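Local coordinates for alpha-fucosidase (Bifidobacterium bifidum, PDB 2EAB), which is the catalytic-domain fragment of a larger 1,2-alpha-L-fucosidase, a glycoside hydrolase that probably releases alpha-1,2-linked L-fucose from glycans, at residues K199-F205 / V268-V274; G165-V169 / R180-A184; D188-R194 / K314-V319. Residues are numbered along the deposited sequence.

In the fold
The three contacts illustrate how a beta sandwich is built and connected to helices. All involve the N-terminal sandwich of this family 95 enzyme, away from the bound calcium. Interaction 2 pairs the two strands of a beta hairpin, and the next strand, 190-197, supplies interaction 3, where the sheet meets the start of helix 316-331. Their centres lie about 11 Å apart, and the contacts touch through E181 OE1 and Y316 OH (2.6 Å) and through F183 O and V192 N (2.8 Å). Interaction 1 lies about 19 Å between centres from each of the others, at the end of the sandwich where the chain crosses between sheets; A273 CB touches R194 NH2 of interaction 3 at 3.5 Å.

Interaction 1 (K199-F205 / V268-V274); sequences KAGKLNF and VSDAKAV
A classic beta bulge interrupts this antiparallel pairing at the end of the N-terminal beta sandwich, where two chain segments cross between sheets. Strand 190-197 of one sheet leads through a type II turn, K199 to K202, into strand 203-208 of the second; 266-271 turns a corner at D270 and re-emerges as 273-282. K202 N to K199 O (3.2 Å) closes the turn, with G201 at positive phi (83°). Two hydrogen-bonded pairs set the register: L203 with A271 (L203 N to A271 O 2.9 Å, A271 N to L203 O 3.2 Å) and F205 with V268 (F205 N to V268 O 3.0 Å, V268 N to F205 O 2.8 Å). K202 and L203 both face A271, and the register shifts by one residue between the pairs; D270 has left-handed angles (60/31) at the corner. L203, F205, V268 and A271 share the inward face. L203 (chi1 t, chi2 p) sets CB 4.0 Å from A271 CB and CD2 3.8 Å from V274 CG2. V268 CB makes a CH-pi contact over the F205 ring (chi1 p), 4.0 Å from its centroid; V274 CG2 meets the edge, 3.6 Å from F205 CZ. One water links G201 N (2.9 Å) and D270 O (3.0 Å), another G201 O (3.2 Å) and D270 OD1 (2.7 Å). N204 (chi1 m) extends ND2 to G201 O at 3.2 Å, and its OD1 accepts D270 N at 2.8 Å.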
ATOM      1  N   LYS A 199      20.739  10.438  37.015  1.00 18.23           N
ATOM      2  CA  LYS A 199      21.049  11.220  38.209  1.00 18.84           C
ATOM      3  C   LYS A 199      20.109  12.417  38.316  1.00 18.71           C
ATOM      4  O   LYS A 199      19.868  13.114  37.328  1.00 18.76           O
ATOM      5  CB  LYS A 199      22.514  11.673  38.191  1.00 18.89           C
ATOM      6  CG  LYS A 199      23.522  10.521  38.241  1.00 19.71           C
ATOM      7  CD  LYS A 199      24.966  11.016  38.252  1.00 19.89           C
ATOM      8  CE  LYS A 199      25.944   9.852  38.186  1.00 21.38           C
ATOM      9  NZ  LYS A 199      27.364  10.309  38.247  1.00 22.33           N
ATOM     10  N   ALA A 200      19.570  12.640  39.514  1.00 18.67           N
ATOM     11  CA  ALA A 200      18.651  13.753  39.761  1.00 18.42           C
ATOM     12  C   ALA A 200      19.276  15.097  39.389  1.00 18.16           C
ATOM     13  O   ALA A 200      20.466  15.324  39.624  1.00 18.24           O
ATOM     14  CB  ALA A 200      18.195  13.757  41.216  1.00 18.68           C
ATOM     15  N   GLY A 201      18.469  15.970  38.788  1.00 17.74           N
ATOM     16  CA  GLY A 201      18.921  17.299  38.379  1.00 17.20           C
ATOM     17  C   GLY A 201      19.646  17.354  37.044  1.00 16.97           C
ATOM     18  O   GLY A 201      19.984  18.439  36.565  1.00 17.01           O
ATOM     19  N   LYS A 202      19.877  16.193  36.435  1.00 16.61           N
ATOM     20  CA  LYS A 202      20.675  16.114  35.209  1.00 16.25           C
ATOM     21  C   LYS A 202      19.869  16.172  33.910  1.00 15.84           C
ATOM     22  O   LYS A 202      20.452  16.271  32.827  1.00 15.84           O
ATOM     23  CB  LYS A 202      21.590  14.882  35.227  1.00 16.49           C
ATOM     24  CG  LYS A 202      22.712  14.935  36.276  1.00 17.45           C
ATOM     25  CD  LYS A 202      23.563  16.208  36.185  1.00 19.38           C
ATOM     26  CE  LYS A 202      24.403  16.255  34.915  1.00 19.91           C
ATOM     27  NZ  LYS A 202      25.178  17.522  34.811  1.00 21.42           N
ATOM     28  N   LEU A 203      18.545  16.105  34.008  1.00 15.26           N
ATOM     29  CA  LEU A 203      17.717  16.249  32.812  1.00 14.89           C
ATOM     30  C   LEU A 203      17.468  17.727  32.523  1.00 14.75           C
ATOM     31  O   LEU A 203      16.684  18.393  33.203  1.00 14.84           O
ATOM     32  CB  LEU A 203      16.412  15.454  32.920  1.00 14.82           C
ATOM     33  CG  LEU A 203      15.604  15.268  31.625  1.00 14.76           C
ATOM     34  CD1 LEU A 203      16.423  14.579  30.529  1.00 15.05           C
ATOM     35  CD2 LEU A 203      14.337  14.488  31.915  1.00 15.00           C
ATOM     36  N   ASN A 204      18.179  18.226  31.515  1.00 14.44           N
ATOM     37  CA  ASN A 204      18.124  19.618  31.100  1.00 14.46           C
ATOM     38  C   ASN A 204      18.035  19.687  29.584  1.00 14.14           C
ATOM     39  O   ASN A 204      18.915  19.181  28.885  1.00 14.34           O
ATOM     40  CB  ASN A 204      19.372  20.367  31.577  1.00 14.73           C
ATOM     41  CG  ASN A 204      19.514  20.362  33.085  1.00 15.41           C
ATOM     42  OD1 ASN A 204      18.893  21.160  33.778  1.00 16.26           O
ATOM     43  ND2 ASN A 204      20.339  19.456  33.597  1.00 16.32           N
ATOM     44  N   PHE A 205      16.966  20.293  29.076  1.00 14.06           N
ATOM     45  CA  PHE A 205      16.789  20.417  27.631  1.00 13.71           C
ATOM     46  C   PHE A 205      15.790  21.496  27.241  1.00 13.47           C
ATOM     47  O   PHE A 205      14.947  21.904  28.038  1.00 13.54           O
ATOM     48  CB  PHE A 205      16.393  19.071  26.994  1.00 13.83           C
ATOM     49  CG  PHE A 205      15.038  18.579  27.410  1.00 14.16           C
ATOM     50  CD1 PHE A 205      13.902  18.949  26.697  1.00 14.53           C
ATOM     51  CD2 PHE A 205      14.897  17.740  28.509  1.00 14.76           C
ATOM     52  CE1 PHE A 205      12.648  18.505  27.079  1.00 14.53           C
ATOM     53  CE2 PHE A 205      13.643  17.284  28.897  1.00 15.01           C
ATOM     54  CZ  PHE A 205      12.515  17.669  28.178  1.00 14.87           C
ATOM     55  N   VAL A 268      13.299  22.804  30.157  1.00 16.53           N
ATOM     56  CA  VAL A 268      13.278  21.904  31.304  1.00 17.07           C
ATOM     57  C   VAL A 268      14.645  21.971  31.969  1.00 17.12           C
ATOM     58  O   VAL A 268      15.670  21.763  31.317  1.00 17.01           O
ATOM     59  CB  VAL A 268      12.955  20.446  30.884  1.00 17.06           C
ATOM     60  CG1 VAL A 268      13.104  19.486  32.062  1.00 17.41           C
ATOM     61  CG2 VAL A 268      11.551  20.359  30.305  1.00 17.68           C
ATOM     62  N   SER A 269      14.654  22.278  33.262  1.00 17.57           N
ATOM     63  CA  SER A 269      15.896  22.367  34.021  1.00 18.01           C
ATOM     64  C   SER A 269      15.798  21.609  35.340  1.00 18.02           C
ATOM     65  O   SER A 269      14.738  21.569  35.965  1.00 18.08           O
ATOM     66  CB  SER A 269      16.269  23.829  34.274  1.00 18.24           C
ATOM     67  OG  SER A 269      15.275  24.474  35.047  1.00 19.79           O
ATOM     68  N   ASP A 270      16.914  20.998  35.737  1.00 18.13           N
ATOM     69  CA  ASP A 270      17.063  20.345  37.047  1.00 18.34           C
ATOM     70  C   ASP A 270      16.069  19.206  37.291  1.00 17.98           C
ATOM     71  O   ASP A 270      15.669  18.945  38.431  1.00 18.13           O
ATOM     72  CB  ASP A 270      16.990  21.383  38.179  1.00 18.76           C
ATOM     73  CG  ASP A 270      17.862  22.598  37.917  1.00 19.89           C
ATOM     74  OD1 ASP A 270      19.059  22.418  37.606  1.00 22.05           O
ATOM     75  OD2 ASP A 270      17.347  23.732  38.022  1.00 22.19           O
ATOM     76  N   ALA A 271      15.681  18.525  36.215  1.00 17.42           N
ATOM     77  CA  ALA A 271      14.737  17.418  36.308  1.00 16.90           C
ATOM     78  C   ALA A 271      15.462  16.076  36.312  1.00 16.55           C
ATOM     79  O   ALA A 271      16.689  16.020  36.184  1.00 16.21           O
ATOM     80  CB  ALA A 271      13.731  17.486  35.164  1.00 16.93           C
ATOM     81  N   LYS A 272      14.692  15.001  36.468  1.00 16.34           N
ATOM     82  CA  LYS A 272      15.222  13.647  36.383  1.00 16.33           C
ATOM     83  C   LYS A 272      14.485  12.850  35.306  1.00 16.04           C
ATOM     84  O   LYS A 272      15.103  12.107  34.545  1.00 16.18           O
ATOM     85  CB  LYS A 272      15.128  12.936  37.737  1.00 16.45           C
ATOM     86  CG  LYS A 272      15.945  11.653  37.811  1.00 17.40           C
ATOM     87  CD  LYS A 272      15.733  10.922  39.126  1.00 19.04           C
ATOM     88  CE  LYS A 272      16.588   9.668  39.189  1.00 20.22           C
ATOM     89  NZ  LYS A 272      16.353   8.886  40.437  1.00 21.52           N
ATOM     90  N   ALA A 273      13.164  13.012  35.256  1.00 15.76           N
ATOM     91  CA  ALA A 273      12.327  12.334  34.267  1.00 15.45           C
ATOM     92  C   ALA A 273      11.145  13.208  33.871  1.00 15.29           C
ATOM     93  O   ALA A 273      10.541  13.878  34.713  1.00 15.36           O
ATOM     94  CB  ALA A 273      11.844  11.000  34.801  1.00 15.67           C
ATOM     95  N   VAL A 274      10.827  13.199  32.579  1.00 14.76           N
ATOM     96  CA  VAL A 274       9.706  13.971  32.044  1.00 14.57           C
ATOM     97  C   VAL A 274       8.940  13.163  30.995  1.00 13.82           C
ATOM     98  O   VAL A 274       9.511  12.304  30.319  1.00 14.06           O
ATOM     99  CB  VAL A 274      10.156  15.329  31.414  1.00 14.92           C
ATOM    100  CG1 VAL A 274      10.867  16.214  32.432  1.00 15.38           C
ATOM    101  CG2 VAL A 274      11.042  15.112  30.201  1.00 16.21           C
TER
HETATM  102  O   HOH W   1      15.684  16.161  39.548  1.00 23.71           O
HETATM  103  O   HOH W   2      20.308  20.457  38.997  1.00 41.20           O

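Interaction 2 (G165-V169 / R180-A184); sequences GKADV and REYFA
Strands 166-169 and 180-184, arms of a beta hairpin in the larger sheet of the N-terminal sandwich, run antiparallel at 166° with axes 4.6 Å apart. R180 pairs with V169 through two bonds, R180 N to V169 O and V169 N to R180 O, both 2.8 Å; its NE (chi1 m) forms a salt bridge with E70, while R180 NH2 lies 3.8 Å from V169 CG1. E181 faces D168 in a non-hydrogen-bonded pair; its chi1 t carries OE2 to K166 NZ at 2.8 Å, and E181 OE1 is hydrogen-bonded to Y316 OH. Y182 restores the hydrogen-bonded spacing with A167 (Y182 N to A167 O 2.8 Å, A167 N to Y182 O 2.9 Å), on the R180 face, and its hydroxyl also reaches E70. F183 sets CB 3.4 Å from G165 O and stacks on H323. A184 N is linked to G165 O through a water. K166 NZ also holds D168 OD1 at 2.7 Å, and D11 besides; with D168 OD1 and E181 OE2 4.4 Å apart, this acidic cluster is balanced by K166 and K320.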
ATOM      1  N   GLY A 165       5.973  -1.330  19.300  1.00 10.66           N
ATOM      2  CA  GLY A 165       5.640  -0.103  18.584  1.00 10.32           C
ATOM      3  C   GLY A 165       6.213   1.148  19.220  1.00 10.20           C
ATOM      4  O   GLY A 165       5.502   2.134  19.417  1.00 10.45           O
ATOM      5  N   LYS A 166       7.501   1.114  19.537  1.00 10.00           N
ATOM      6  CA  LYS A 166       8.159   2.277  20.112  1.00 10.14           C
ATOM      7  C   LYS A 166       9.624   2.343  19.710  1.00  9.89           C
ATOM      8  O   LYS A 166      10.243   1.322  19.394  1.00  9.94           O
ATOM      9  CB  LYS A 166       8.007   2.290  21.638  1.00 10.35           C
ATOM     10  CG  LYS A 166       8.753   1.182  22.370  1.00 10.83           C
ATOM     11  CD  LYS A 166       8.213   0.997  23.782  1.00 11.11           C
ATOM     12  CE  LYS A 166       9.165   0.192  24.651  1.00 11.93           C
ATOM     13  NZ  LYS A 166      10.293   1.034  25.150  1.00 12.70           N
ATOM     14  N   ALA A 167      10.156   3.562  19.702  1.00  9.96           N
ATOM     15  CA  ALA A 167      11.563   3.809  19.419  1.00 10.20           C
ATOM     16  C   ALA A 167      12.274   4.189  20.711  1.00 10.49           C
ATOM     17  O   ALA A 167      11.714   4.898  21.548  1.00 10.85           O
ATOM     18  CB  ALA A 167      11.712   4.915  18.383  1.00 10.07           C
ATOM     19  N   ASP A 168      13.504   3.708  20.861  1.00 10.63           N
ATOM     20  CA  ASP A 168      14.283   3.934  22.073  1.00 11.05           C
ATOM     21  C   ASP A 168      15.653   4.517  21.742  1.00 10.78           C
ATOM     22  O   ASP A 168      16.212   4.243  20.679  1.00 10.30           O
ATOM     23  CB  ASP A 168      14.458   2.623  22.847  1.00 11.94           C
ATOM     24  CG  ASP A 168      13.152   1.859  23.028  1.00 14.00           C
ATOM     25  OD1 ASP A 168      12.282   2.322  23.787  1.00 15.36           O
ATOM     26  OD2 ASP A 168      13.002   0.777  22.423  1.00 16.81           O
ATOM     27  N   VAL A 169      16.175   5.331  22.659  1.00 10.84           N
ATOM     28  CA  VAL A 169      17.556   5.818  22.591  1.00 11.02           C
ATOM     29  C   VAL A 169      18.153   5.754  23.992  1.00 11.20           C
ATOM     30  O   VAL A 169      17.485   6.082  24.972  1.00 11.42           O
ATOM     31  CB  VAL A 169      17.662   7.282  22.063  1.00 11.01           C
ATOM     32  CG1 VAL A 169      19.126   7.705  21.916  1.00 11.62           C
ATOM     33  CG2 VAL A 169      16.925   7.464  20.733  1.00 10.70           C
ATOM     34  N   ARG A 180      15.627   7.845  26.089  1.00 11.32           N
ATOM     35  CA  ARG A 180      14.484   8.410  25.394  1.00 11.28           C
ATOM     36  C   ARG A 180      13.635   7.281  24.849  1.00 10.78           C
ATOM     37  O   ARG A 180      14.156   6.267  24.385  1.00 10.94           O
ATOM     38  CB  ARG A 180      14.932   9.326  24.256  1.00 11.40           C
ATOM     39  CG  ARG A 180      15.913  10.402  24.691  1.00 12.70           C
ATOM     40  CD  ARG A 180      15.972  11.535  23.700  1.00 14.49           C
ATOM     41  NE  ARG A 180      16.964  11.287  22.667  1.00 18.84           N
ATOM     42  CZ  ARG A 180      18.187  11.811  22.656  1.00 18.94           C
ATOM     43  NH1 ARG A 180      18.587  12.628  23.620  1.00 21.10           N
ATOM     44  NH2 ARG A 180      19.008  11.519  21.668  1.00 19.44           N
ATOM     45  N   GLU A 181      12.325   7.472  24.924  1.00 10.36           N
ATOM     46  CA  GLU A 181      11.364   6.525  24.392  1.00 10.36           C
ATOM     47  C   GLU A 181      10.276   7.306  23.677  1.00 10.09           C
ATOM     48  O   GLU A 181       9.758   8.283  24.213  1.00 10.52           O
ATOM     49  CB  GLU A 181      10.757   5.695  25.520  1.00 10.56           C
ATOM     50  CG  GLU A 181       9.717   4.690  25.070  1.00 11.60           C
ATOM     51  CD  GLU A 181       8.879   4.194  26.223  1.00 13.29           C
ATOM     52  OE1 GLU A 181       8.043   4.972  26.728  1.00 15.18           O
ATOM     53  OE2 GLU A 181       9.048   3.024  26.620  1.00 13.64           O
ATOM     54  N   TYR A 182       9.939   6.866  22.468  1.00  9.78           N
ATOM     55  CA  TYR A 182       8.930   7.534  21.657  1.00  9.30           C
ATOM     56  C   TYR A 182       7.899   6.548  21.138  1.00  9.14           C
ATOM     57  O   TYR A 182       8.248   5.480  20.644  1.00  9.14           O
ATOM     58  CB  TYR A 182       9.568   8.205  20.444  1.00  9.60           C
ATOM     59  CG  TYR A 182      10.738   9.111  20.719  1.00  9.87           C
ATOM     60  CD1 TYR A 182      10.539  10.446  21.071  1.00  9.83           C
ATOM     61  CD2 TYR A 182      12.045   8.651  20.579  1.00 10.43           C
ATOM     62  CE1 TYR A 182      11.610  11.290  21.306  1.00 10.33           C
ATOM     63  CE2 TYR A 182      13.124   9.490  20.807  1.00 10.68           C
ATOM     64  CZ  TYR A 182      12.892  10.809  21.164  1.00 10.41           C
ATOM     65  OH  TYR A 182      13.948  11.659  21.380  1.00 10.59           O
ATOM     66  N   PHE A 183       6.627   6.920  21.231  1.00  8.88           N
ATOM     67  CA  PHE A 183       5.565   6.157  20.578  1.00  9.10           C
ATOM     68  C   PHE A 183       4.388   7.059  20.249  1.00  9.17           C
ATOM     69  O   PHE A 183       4.288   8.172  20.762  1.00  9.27           O
ATOM     70  CB  PHE A 183       5.141   4.921  21.399  1.00  9.36           C
ATOM     71  CG  PHE A 183       4.590   5.234  22.766  1.00  9.66           C
ATOM     72  CD1 PHE A 183       3.236   5.501  22.942  1.00  9.92           C
ATOM     73  CD2 PHE A 183       5.416   5.214  23.885  1.00  9.78           C
ATOM     74  CE1 PHE A 183       2.716   5.768  24.209  1.00 11.03           C
ATOM     75  CE2 PHE A 183       4.907   5.484  25.153  1.00 11.12           C
ATOM     76  CZ  PHE A 183       3.560   5.755  25.317  1.00 10.61           C
ATOM     77  N   ALA A 184       3.523   6.589  19.358  1.00  8.77           N
ATOM     78  CA  ALA A 184       2.303   7.307  19.019  1.00  8.71           C
ATOM     79  C   ALA A 184       1.135   6.368  19.225  1.00  8.72           C
ATOM     80  O   ALA A 184       0.997   5.359  18.525  1.00  8.61           O
ATOM     81  CB  ALA A 184       2.347   7.819  17.592  1.00  9.03           C
TER
HETATM   82  O   HOH W   3       4.208   4.165  17.988  1.00 10.66           O

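Interaction 3 (D188-R194 / K314-V319); sequences DNVMVAR and KGYTAV
Strand 190-197 of the N-terminal beta sandwich packs on the start of helix 316-331, held by charges at one end and an aromatic ring at the other. In 188-194, alternating residues D188, V190, V192 and R194 point toward 314-319, whose chain breaks between two helices at G315 (phi 92°). G315 is the N-cap of helix 316-331 and its O accepts V319 N at 3.0 Å. D188 is well supplied: OD1 takes a salt bridge from K314 NZ (2.8 Å), OD2 accepts two waters at 2.7 Å, one shared with V319 O and one with K314 NZ, and its N donates to S185 OG. At the other end R194 lays CD over the Y316 ring, 3.8 Å from the centroid, in a CH-pi contact, and R194 CZ lies 4.9 Å from that centroid in a cation-pi interaction. The guanidinium finds polar partners elsewhere, NH2 with D251 and NH1 with T275, while Y316 OH is hydrogen-bonded to E181 OE1. Between the two ends, V192 CG2 meets V319 CG1 at 3.9 Å and V192 CG1 meets Y316 CD1 at 4.1 Å. The helix start thus rests across strands 176-185, 190-197 and 273-282, through F183, V192 and T275, while V190 also touches the preceding helix, 297-314.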
ATOM      1  N   ASP A 188      -5.218   6.688  22.453  1.00 10.02           N
ATOM      2  CA  ASP A 188      -5.214   8.005  23.089  1.00 10.16           C
ATOM      3  C   ASP A 188      -4.820   9.133  22.140  1.00  9.85           C
ATOM      4  O   ASP A 188      -4.716  10.293  22.547  1.00 10.04           O
ATOM      5  CB  ASP A 188      -4.360   7.979  24.357  1.00 10.48           C
ATOM      6  CG  ASP A 188      -5.038   7.224  25.485  1.00 11.38           C
ATOM      7  OD1 ASP A 188      -6.152   7.630  25.877  1.00 12.57           O
ATOM      8  OD2 ASP A 188      -4.477   6.215  25.959  1.00 12.59           O
ATOM      9  N   ASN A 189      -4.629   8.775  20.871  1.00  9.60           N
ATOM     10  CA  ASN A 189      -4.427   9.740  19.791  1.00  9.68           C
ATOM     11  C   ASN A 189      -3.331  10.767  20.075  1.00  9.43           C
ATOM     12  O   ASN A 189      -3.505  11.969  19.848  1.00  9.29           O
ATOM     13  CB  ASN A 189      -5.744  10.437  19.448  1.00  9.80           C
ATOM     14  CG  ASN A 189      -5.694  11.111  18.104  1.00  9.83           C
ATOM     15  OD1 ASN A 189      -4.958  10.677  17.220  1.00  9.78           O
ATOM     16  ND2 ASN A 189      -6.462  12.178  17.941  1.00 10.30           N
ATOM     17  N   VAL A 190      -2.197  10.283  20.567  1.00  9.23           N
ATOM     18  CA  VAL A 190      -1.185  11.168  21.113  1.00  9.49           C
ATOM     19  C   VAL A 190       0.203  10.565  20.957  1.00  9.23           C
ATOM     20  O   VAL A 190       0.374   9.346  21.027  1.00  9.30           O
ATOM     21  CB  VAL A 190      -1.492  11.512  22.608  1.00  9.69           C
ATOM     22  CG1 VAL A 190      -1.328  10.283  23.516  1.00 10.36           C
ATOM     23  CG2 VAL A 190      -0.645  12.680  23.105  1.00  9.88           C
ATOM     24  N   MET A 191       1.182  11.430  20.718  1.00  9.00           N
ATOM     25  CA  MET A 191       2.579  11.034  20.676  1.00  9.29           C
ATOM     26  C   MET A 191       3.192  11.280  22.051  1.00  9.31           C
ATOM     27  O   MET A 191       2.933  12.305  22.684  1.00  9.43           O
ATOM     28  CB  MET A 191       3.318  11.825  19.592  1.00  9.14           C
ATOM     29  CG  MET A 191       4.804  11.530  19.481  1.00  9.62           C
ATOM     30  SD  MET A 191       5.589  12.433  18.133  1.00  9.77           S
ATOM     31  CE  MET A 191       4.839  11.667  16.695  1.00  9.47           C
ATOM     32  N   VAL A 192       3.997  10.327  22.502  1.00  9.52           N
ATOM     33  CA  VAL A 192       4.618  10.388  23.818  1.00 10.08           C
ATOM     34  C   VAL A 192       6.128  10.325  23.658  1.00 10.32           C
ATOM     35  O   VAL A 192       6.644   9.496  22.909  1.00 10.08           O
ATOM     36  CB  VAL A 192       4.112   9.230  24.725  1.00 10.24           C
ATOM     37  CG1 VAL A 192       4.882   9.174  26.041  1.00 11.37           C
ATOM     38  CG2 VAL A 192       2.616   9.368  24.992  1.00 11.60           C
ATOM     39  N   ALA A 193       6.823  11.231  24.341  1.00 10.46           N
ATOM     40  CA  ALA A 193       8.268  11.149  24.502  1.00 10.95           C
ATOM     41  C   ALA A 193       8.581  11.080  25.991  1.00 11.10           C
ATOM     42  O   ALA A 193       8.289  12.018  26.740  1.00 11.53           O
ATOM     43  CB  ALA A 193       8.958  12.335  23.858  1.00 10.77           C
ATOM     44  N   ARG A 194       9.149   9.955  26.409  1.00 11.48           N
ATOM     45  CA  ARG A 194       9.537   9.731  27.795  1.00 11.74           C
ATOM     46  C   ARG A 194      11.045   9.898  27.891  1.00 11.84           C
ATOM     47  O   ARG A 194      11.794   9.169  27.246  1.00 11.50           O
ATOM     48  CB  ARG A 194       9.108   8.329  28.239  1.00 12.13           C
ATOM     49  CG  ARG A 194       9.533   7.931  29.650  1.00 12.96           C
ATOM     50  CD  ARG A 194       8.762   8.698  30.705  1.00 13.75           C
ATOM     51  NE  ARG A 194       9.216   8.362  32.053  1.00 14.37           N
ATOM     52  CZ  ARG A 194       8.876   9.032  33.150  1.00 15.39           C
ATOM     53  NH1 ARG A 194       8.079  10.090  33.073  1.00 16.04           N
ATOM     54  NH2 ARG A 194       9.346   8.650  34.331  1.00 15.74           N
ATOM     55  N   LYS A 314      -4.572  10.698  32.179  1.00 14.54           N
ATOM     56  CA  LYS A 314      -4.428   9.243  32.272  1.00 14.59           C
ATOM     57  C   LYS A 314      -3.057   8.840  32.809  1.00 14.39           C
ATOM     58  O   LYS A 314      -2.938   7.876  33.569  1.00 14.71           O
ATOM     59  CB  LYS A 314      -4.681   8.584  30.913  1.00 14.76           C
ATOM     60  CG  LYS A 314      -6.146   8.515  30.547  1.00 16.05           C
ATOM     61  CD  LYS A 314      -6.381   7.673  29.308  1.00 17.11           C
ATOM     62  CE  LYS A 314      -7.842   7.733  28.904  1.00 17.27           C
ATOM     63  NZ  LYS A 314      -8.141   6.921  27.693  1.00 17.74           N
ATOM     64  N   GLY A 315      -2.028   9.582  32.410  1.00 14.07           N
ATOM     65  CA  GLY A 315      -0.673   9.341  32.892  1.00 13.82           C
ATOM     66  C   GLY A 315       0.123   8.399  32.012  1.00 13.52           C
ATOM     67  O   GLY A 315      -0.445   7.587  31.272  1.00 13.62           O
ATOM     68  N   TYR A 316       1.444   8.501  32.117  1.00 13.48           N
ATOM     69  CA  TYR A 316       2.370   7.761  31.265  1.00 13.54           C
ATOM     70  C   TYR A 316       2.164   6.246  31.287  1.00 13.51           C
ATOM     71  O   TYR A 316       2.081   5.610  30.229  1.00 13.18           O
ATOM     72  CB  TYR A 316       3.812   8.114  31.633  1.00 13.60           C
ATOM     73  CG  TYR A 316       4.850   7.216  31.002  1.00 13.67           C
ATOM     74  CD1 TYR A 316       5.157   7.317  29.642  1.00 13.91           C
ATOM     75  CD2 TYR A 316       5.524   6.261  31.764  1.00 14.28           C
ATOM     76  CE1 TYR A 316       6.109   6.490  29.060  1.00 13.80           C
ATOM     77  CE2 TYR A 316       6.480   5.433  31.192  1.00 14.39           C
ATOM     78  CZ  TYR A 316       6.767   5.553  29.842  1.00 13.73           C
ATOM     79  OH  TYR A 316       7.716   4.736  29.284  1.00 14.44           O
ATOM     80  N   THR A 317       2.092   5.665  32.484  1.00 13.48           N
ATOM     81  CA  THR A 317       1.970   4.214  32.626  1.00 13.70           C
ATOM     82  C   THR A 317       0.740   3.675  31.890  1.00 13.28           C
ATOM     83  O   THR A 317       0.840   2.713  31.118  1.00 13.20           O
ATOM     84  CB  THR A 317       1.957   3.789  34.114  1.00 13.88           C
ATOM     85  OG1 THR A 317       3.167   4.230  34.737  1.00 15.45           O
ATOM     86  CG2 THR A 317       1.851   2.270  34.254  1.00 14.73           C
ATOM     87  N   ALA A 318      -0.406   4.310  32.117  1.00 12.83           N
ATOM     88  CA  ALA A 318      -1.661   3.889  31.503  1.00 12.55           C
ATOM     89  C   ALA A 318      -1.686   4.111  29.989  1.00 12.29           C
ATOM     90  O   ALA A 318      -2.182   3.262  29.244  1.00 12.29           O
ATOM     91  CB  ALA A 318      -2.833   4.590  32.160  1.00 12.94           C
ATOM     92  N   VAL A 319      -1.164   5.251  29.540  1.00 11.70           N
ATOM     93  CA  VAL A 319      -1.098   5.560  28.107  1.00 11.53           C
ATOM     94  C   VAL A 319      -0.178   4.567  27.388  1.00 11.40           C
ATOM     95  O   VAL A 319      -0.524   4.054  26.318  1.00 11.27           O
ATOM     96  CB  VAL A 319      -0.671   7.032  27.854  1.00 11.29           C
ATOM     97  CG1 VAL A 319      -0.365   7.281  26.375  1.00 11.57           C
ATOM     98  CG2 VAL A 319      -1.759   7.984  28.332  1.00 12.20           C
TER
HETATM   99  O   HOH W   4      -2.603   4.765  24.769  1.00 12.03           O
HETATM  100  O   HOH W   5      -6.142   4.824  27.528  1.00 19.78           O